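Local coordinates for malonyl CoA-acyl carrier protein transacylase (Burkholderia pseudomallei, PDB 3G87) that probably transfers the malonyl group from coenzyme A to the acyl carrier protein, as a malonyltransferase of the acyl transferase family, at residues A24-F29 with Y42-L47; D37-Y42 with T109-V114. One frame throughout, in Å; residues are numbered along the deposited sequence.

Overall arrangement
Contacts 1 and 2 meet at Y42, in the short link between helices 30–40 and 44–50. Their centres lie 13 Å apart, on the same side of the chain's centre. In contact 1, segment 24–29 packs on 42–47; in contact 2, segment 37–42 packs on 109–114. The two are tied together by a probable hydrogen bond from I44 N to D37 OD1 (2.8 Å). Helix 30–40 touches I44 of contact 1 through T33 and A36, and packs on helix 107–123 through V39 and L40. Toward the catalytic region, V114 of contact 2 touches L93, within the GxSxG sequence that probably forms the nucleophile elbow; contact 1 is more peripheral, centred about 21 Å from the chain's centre.

Contact 1: A24-F29 with Y42-L47; sequences ALFDRF and YSIRAL
F26 lays one face of its ring against the backbone and side chain of R45. The CA of R45 sits 3.9 Å from the ring centroid and only 4° off its normal, a CH-pi contact made almost squarely over the middle of the face. The aliphatic part of the arginine carries on across the ring toward the phenylalanine stem: R45 CG, held anti to its own backbone nitrogen (chi1 -177°), comes within 3.7 Å of F26 CD1. The extended chain then passes F26 CB, and the guanidinium plane ends up tilted 66° from the ring, so the charged group is not stacked on it. At the far rim of the ring, I44 crosses F26 at about a right angle and brings its CG2 methyl 3.7 Å from F26 CE2, an oblique approach that completes the apolar part of the interface. I44 also rests on T33 and A36 of helix 30–40, and F26 O is hydrogen-bonded to T33 OG1 of the same helix.

Outside this buried patch the contact turns polar and hydrated. D27 OD2 is 4.3 Å from R45 NE and well out of the guanidinium plane, so any attraction is probably only long-range, with no N-H pointing at the oxygen. Two waters lie at the in-plane edge of the guanidinium instead. One accepts from R45 NE at 3.1 Å and also from D27 N; the other accepts from R45 NH2 at 3.0 Å and donates weakly to D27 OD2. S43 N-caps helix 44–50 through a weak bond from A46 N to its OG.

The arrangement is helix-on-helix packing, joining the short helix 25–28 to the start of helix 44–50 across the connection made by helix 30–40, in the N-terminal helical part of the acyltransferase domain.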
loop_
_atom_site.group_PDB
_atom_site.type_symbol
_atom_site.label_atom_id
_atom_site.label_comp_id
_atom_site.label_asym_id
_atom_site.label_seq_id
_atom_site.Cartn_x
_atom_site.Cartn_y
_atom_site.Cartn_z
ATOM N N ALA A 24 -1.617 19.921 -10.549
ATOM C CA ALA A 24 -0.718 20.569 -11.464
ATOM C C ALA A 24 0.579 19.834 -11.665
ATOM O O ALA A 24 1.273 20.088 -12.585
ATOM C CB ALA A 24 -0.487 21.939 -11.046
ATOM N N LEU A 25 0.859 18.874 -10.800
ATOM C CA LEU A 25 1.962 17.964 -10.983
ATOM C C LEU A 25 1.989 17.273 -12.310
ATOM O O LEU A 25 3.016 16.973 -12.769
ATOM C CB LEU A 25 1.957 16.900 -9.936
ATOM C CG LEU A 25 2.413 17.291 -8.543
ATOM C CD1 LEU A 25 2.102 16.187 -7.603
ATOM C CD2 LEU A 25 3.872 17.617 -8.549
ATOM N N PHE A 26 0.852 17.000 -12.903
ATOM C CA PHE A 26 0.815 16.319 -14.176
ATOM C C PHE A 26 1.438 17.080 -15.316
ATOM O O PHE A 26 2.106 16.536 -16.083
ATOM C CB PHE A 26 -0.605 15.894 -14.556
ATOM C CG PHE A 26 -1.084 14.710 -13.812
ATOM C CD1 PHE A 26 -2.027 14.818 -12.848
ATOM C CD2 PHE A 26 -0.567 13.498 -14.056
ATOM C CE1 PHE A 26 -2.403 13.744 -12.172
ATOM C CE2 PHE A 26 -0.959 12.479 -13.393
ATOM C CZ PHE A 26 -1.866 12.579 -12.455
ATOM N N ASP A 27 1.151 18.340 -15.419
ATOM C CA ASP A 27 1.761 19.224 -16.407
ATOM C C ASP A 27 3.193 19.598 -16.016
ATOM O O ASP A 27 4.023 19.755 -16.905
ATOM C CB ASP A 27 0.959 20.524 -16.532
ATOM C CG ASP A 27 -0.386 20.343 -17.226
ATOM O OD1 ASP A 27 -0.559 19.457 -18.108
ATOM O OD2 ASP A 27 -1.270 21.138 -16.871
ATOM N N ARG A 28 3.488 19.767 -14.716
ATOM C CA ARG A 28 4.864 19.991 -14.303
ATOM C C ARG A 28 5.752 18.884 -14.819
ATOM O O ARG A 28 6.859 19.160 -15.292
ATOM C CB ARG A 28 4.993 20.082 -12.776
ATOM C CG ARG A 28 6.457 20.189 -12.293
ATOM C CD ARG A 28 6.525 20.227 -10.734
ATOM N NE ARG A 28 7.917 20.305 -10.298
ATOM C CZ ARG A 28 8.319 20.632 -9.075
ATOM N NH1 ARG A 28 7.420 20.898 -8.130
ATOM N NH2 ARG A 28 9.627 20.704 -8.802
ATOM N N PHE A 29 5.258 17.645 -14.755
ATOM C CA PHE A 29 6.013 16.459 -15.180
ATOM C C PHE A 29 5.436 15.939 -16.485
ATOM O O PHE A 29 5.164 14.755 -16.647
ATOM C CB PHE A 29 6.043 15.386 -14.063
ATOM C CG PHE A 29 6.914 15.790 -12.891
ATOM C CD1 PHE A 29 6.359 16.210 -11.707
ATOM C CD2 PHE A 29 8.310 15.830 -13.010
ATOM C CE1 PHE A 29 7.178 16.622 -10.615
ATOM C CE2 PHE A 29 9.114 16.277 -11.951
ATOM C CZ PHE A 29 8.542 16.673 -10.759
ATOM N N TYR A 42 -4.605 5.356 -21.702
ATOM C CA TYR A 42 -5.622 6.375 -21.407
ATOM C C TYR A 42 -4.969 7.532 -20.677
ATOM O O TYR A 42 -3.791 7.439 -20.292
ATOM C CB TYR A 42 -6.770 5.774 -20.588
ATOM C CG TYR A 42 -6.367 5.114 -19.297
ATOM C CD1 TYR A 42 -6.003 5.895 -18.180
ATOM C CD2 TYR A 42 -6.383 3.730 -19.170
ATOM C CE1 TYR A 42 -5.637 5.332 -16.989
ATOM C CE2 TYR A 42 -6.030 3.141 -17.985
ATOM C CZ TYR A 42 -5.651 3.958 -16.876
ATOM O OH TYR A 42 -5.301 3.407 -15.666
ATOM N N SER A 43 -5.691 8.628 -20.477
ATOM C CA SER A 43 -5.077 9.787 -19.846
ATOM C C SER A 43 -5.045 9.609 -18.337
ATOM O O SER A 43 -6.080 9.468 -17.715
ATOM C CB SER A 43 -5.831 11.073 -20.179
ATOM O OG SER A 43 -5.165 12.212 -19.591
ATOM N N ILE A 44 -3.853 9.603 -17.759
ATOM C CA ILE A 44 -3.713 9.458 -16.338
ATOM C C ILE A 44 -4.228 10.724 -15.633
ATOM O O ILE A 44 -4.761 10.673 -14.512
ATOM C CB ILE A 44 -2.223 9.084 -15.986
ATOM C CG1 ILE A 44 -2.056 8.749 -14.504
ATOM C CG2 ILE A 44 -1.265 10.201 -16.287
ATOM C CD1 ILE A 44 -2.911 7.583 -13.974
ATOM N N ARG A 45 -4.081 11.871 -16.310
ATOM C CA ARG A 45 -4.432 13.154 -15.688
ATOM C C ARG A 45 -5.940 13.267 -15.601
ATOM O O ARG A 45 -6.462 13.740 -14.603
ATOM C CB ARG A 45 -3.851 14.360 -16.469
ATOM C CG ARG A 45 -4.168 15.697 -15.761
ATOM C CD ARG A 45 -3.972 16.901 -16.687
ATOM N NE ARG A 45 -4.145 18.136 -15.944
ATOM C CZ ARG A 45 -5.296 18.707 -15.661
ATOM N NH1 ARG A 45 -6.425 18.190 -16.123
ATOM N NH2 ARG A 45 -5.294 19.827 -14.917
ATOM N N ALA A 46 -6.626 12.859 -16.672
ATOM C CA ALA A 46 -8.075 12.880 -16.712
ATOM C C ALA A 46 -8.614 11.971 -15.599
ATOM O O ALA A 46 -9.489 12.374 -14.844
ATOM C CB ALA A 46 -8.566 12.415 -18.063
ATOM N N LEU A 47 -8.078 10.762 -15.486
ATOM C CA LEU A 47 -8.589 9.792 -14.514
ATOM C C LEU A 47 -8.468 10.384 -13.114
ATOM O O LEU A 47 -9.406 10.281 -12.293
ATOM C CB LEU A 47 -7.789 8.476 -14.637
ATOM C CG LEU A 47 -7.942 7.430 -13.492
ATOM C CD1 LEU A 47 -9.325 6.745 -13.480
ATOM C CD2 LEU A 47 -6.893 6.356 -13.570
HETATM O O HOH W 1 -1.749 19.236 -14.347
HETATM O O HOH W 2 -3.058 21.594 -14.065
#

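Contact 2: D37-Y42 with T109-V114; sequences DAVLGY and TGLKLV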
loop_
_atom_site.group_PDB
_atom_site.type_symbol
_atom_site.label_atom_id
_atom_site.label_comp_id
_atom_site.label_asym_id
_atom_site.label_seq_id
_atom_site.Cartn_x
_atom_site.Cartn_y
_atom_site.Cartn_z
ATOM N N ASP A 37 0.548 7.845 -19.920
ATOM C CA ASP A 37 -0.554 7.615 -20.880
ATOM C C ASP A 37 -0.163 6.569 -21.916
ATOM O O ASP A 37 -1.000 5.765 -22.316
ATOM C CB ASP A 37 -0.980 8.863 -21.643
ATOM C CG ASP A 37 -1.350 10.006 -20.755
ATOM O OD1 ASP A 37 -1.694 9.743 -19.572
ATOM O OD2 ASP A 37 -1.278 11.167 -21.270
ATOM N N ALA A 38 1.084 6.555 -22.379
ATOM C CA ALA A 38 1.408 5.558 -23.413
ATOM C C ALA A 38 1.440 4.128 -22.865
ATOM O O ALA A 38 1.192 3.167 -23.603
ATOM C CB ALA A 38 2.723 5.924 -24.166
ATOM N N VAL A 39 1.742 3.969 -21.568
ATOM C CA VAL A 39 1.864 2.644 -20.993
ATOM C C VAL A 39 0.458 2.078 -20.761
ATOM O O VAL A 39 0.155 0.884 -20.988
ATOM C CB VAL A 39 2.661 2.694 -19.674
ATOM C CG1 VAL A 39 2.317 1.472 -18.805
ATOM C CG2 VAL A 39 4.226 2.792 -19.928
ATOM N N LEU A 40 -0.414 2.992 -20.348
ATOM C CA LEU A 40 -1.727 2.687 -19.852
ATOM C C LEU A 40 -2.791 2.698 -20.948
ATOM O O LEU A 40 -3.771 1.932 -20.866
ATOM C CB LEU A 40 -2.080 3.730 -18.799
ATOM C CG LEU A 40 -1.404 3.572 -17.441
ATOM C CD1 LEU A 40 -1.678 4.821 -16.676
ATOM C CD2 LEU A 40 -1.910 2.386 -16.616
ATOM N N GLY A 41 -2.594 3.530 -21.975
ATOM C CA GLY A 41 -3.550 3.611 -23.065
ATOM C C GLY A 41 -4.743 4.495 -22.715
ATOM O O GLY A 41 -5.772 4.425 -23.367
ATOM N N TYR A 42 -4.605 5.356 -21.702
ATOM C CA TYR A 42 -5.622 6.375 -21.407
ATOM C C TYR A 42 -4.969 7.532 -20.677
ATOM O O TYR A 42 -3.791 7.439 -20.292
ATOM C CB TYR A 42 -6.770 5.774 -20.588
ATOM C CG TYR A 42 -6.367 5.114 -19.297
ATOM C CD1 TYR A 42 -6.003 5.895 -18.180
ATOM C CD2 TYR A 42 -6.383 3.730 -19.170
ATOM C CE1 TYR A 42 -5.637 5.332 -16.989
ATOM C CE2 TYR A 42 -6.030 3.141 -17.985
ATOM C CZ TYR A 42 -5.651 3.958 -16.876
ATOM O OH TYR A 42 -5.301 3.407 -15.666
ATOM N N THR A 109 8.780 1.296 -15.770
ATOM C CA THR A 109 8.805 -0.095 -15.480
ATOM C C THR A 109 7.920 -0.382 -14.279
ATOM O O THR A 109 7.252 -1.347 -14.269
ATOM C CB THR A 109 10.229 -0.616 -15.288
ATOM O OG1 THR A 109 10.962 -0.463 -16.471
ATOM C CG2 THR A 109 10.227 -2.040 -14.966
ATOM N N GLY A 110 7.901 0.490 -13.297
ATOM C CA GLY A 110 7.033 0.333 -12.133
ATOM C C GLY A 110 5.576 0.432 -12.541
ATOM O O GLY A 110 4.738 -0.372 -12.087
ATOM N N LEU A 111 5.271 1.366 -13.446
ATOM C CA LEU A 111 3.922 1.566 -13.876
ATOM C C LEU A 111 3.489 0.312 -14.628
ATOM O O LEU A 111 2.397 -0.218 -14.392
ATOM C CB LEU A 111 3.767 2.853 -14.699
ATOM C CG LEU A 111 2.363 3.176 -15.260
ATOM C CD1 LEU A 111 1.297 3.353 -14.128
ATOM C CD2 LEU A 111 2.408 4.401 -16.121
ATOM N N LYS A 112 4.367 -0.220 -15.478
ATOM C CA LYS A 112 4.064 -1.492 -16.105
ATOM C C LYS A 112 3.798 -2.621 -15.105
ATOM O O LYS A 112 2.840 -3.412 -15.289
ATOM C CB LYS A 112 5.184 -1.899 -17.060
ATOM C CG LYS A 112 5.158 -1.187 -18.392
ATOM C CD LYS A 112 6.554 -1.260 -18.941
ATOM C CE LYS A 112 6.558 -1.286 -20.439
ATOM N NZ LYS A 112 7.782 -0.617 -21.006
ATOM N N LEU A 113 4.608 -2.718 -14.049
ATOM C CA LEU A 113 4.317 -3.737 -13.053
ATOM C C LEU A 113 2.953 -3.520 -12.377
ATOM O O LEU A 113 2.239 -4.501 -12.133
ATOM C CB LEU A 113 5.417 -3.841 -12.009
ATOM C CG LEU A 113 6.851 -4.183 -12.445
ATOM C CD1 LEU A 113 7.748 -3.966 -11.215
ATOM C CD2 LEU A 113 7.068 -5.641 -13.040
ATOM N N VAL A 114 2.621 -2.267 -12.103
ATOM C CA VAL A 114 1.410 -1.863 -11.422
ATOM C C VAL A 114 0.125 -2.163 -12.197
ATOM O O VAL A 114 -0.791 -2.659 -11.662
ATOM C CB VAL A 114 1.476 -0.406 -10.954
ATOM C CG1 VAL A 114 0.183 0.103 -10.627
ATOM C CG2 VAL A 114 2.374 -0.232 -9.804
#
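The last turn of helix 30–40 lies against the first half of helix 107–123, with the backbones nearest at V39 and K112, whose CA atoms are 6.8 Å apart. No hydrogen bond crosses the interface, which is held by aliphatic side chains.

V39 and L111 point their CB atoms at the opposite segment and run antiparallel alongside each other. CG1 of V39 meets CG of L111 at 3.9 Å, while CB of V39 rests on the CD2 methyl of L111 at the same 3.9 Å. With CG anti to the backbone nitrogen (chi1 178°), the L111 branch is directed at V39 and L40. CG1 of V39 has a second neighbour, the K112 CG, also 3.9 Å away; here the two side chains cross at about a right angle. Only the root of the lysine packs on V39; the rest of this exposed residue's chain, bent at its last torsion, makes no close contact with V39.

This is apolar helix–helix packing on the outer layer of the acyltransferase domain, which joins an N-terminal helix to the helix that follows 94–101. Helix 59–81 borders the contact: Y67 and V68 touch L111, and P64 touches both L40 and Y42.

L40 meets L111 roughly at a right angle. The CD2 methyl of L111 lies 4.1 Å from L40 CG, and its CD1 methyl faces both methyls of L40, so L111 sits against the pair formed by V39 and L40. The chain then leaves the helix at G41, whose phi is positive (81°) and whose N still bonds D37 O at 2.8 Å. Past that turn, the Y42 ring folds back, with L40 CB 4.0 Å above the centre of one face.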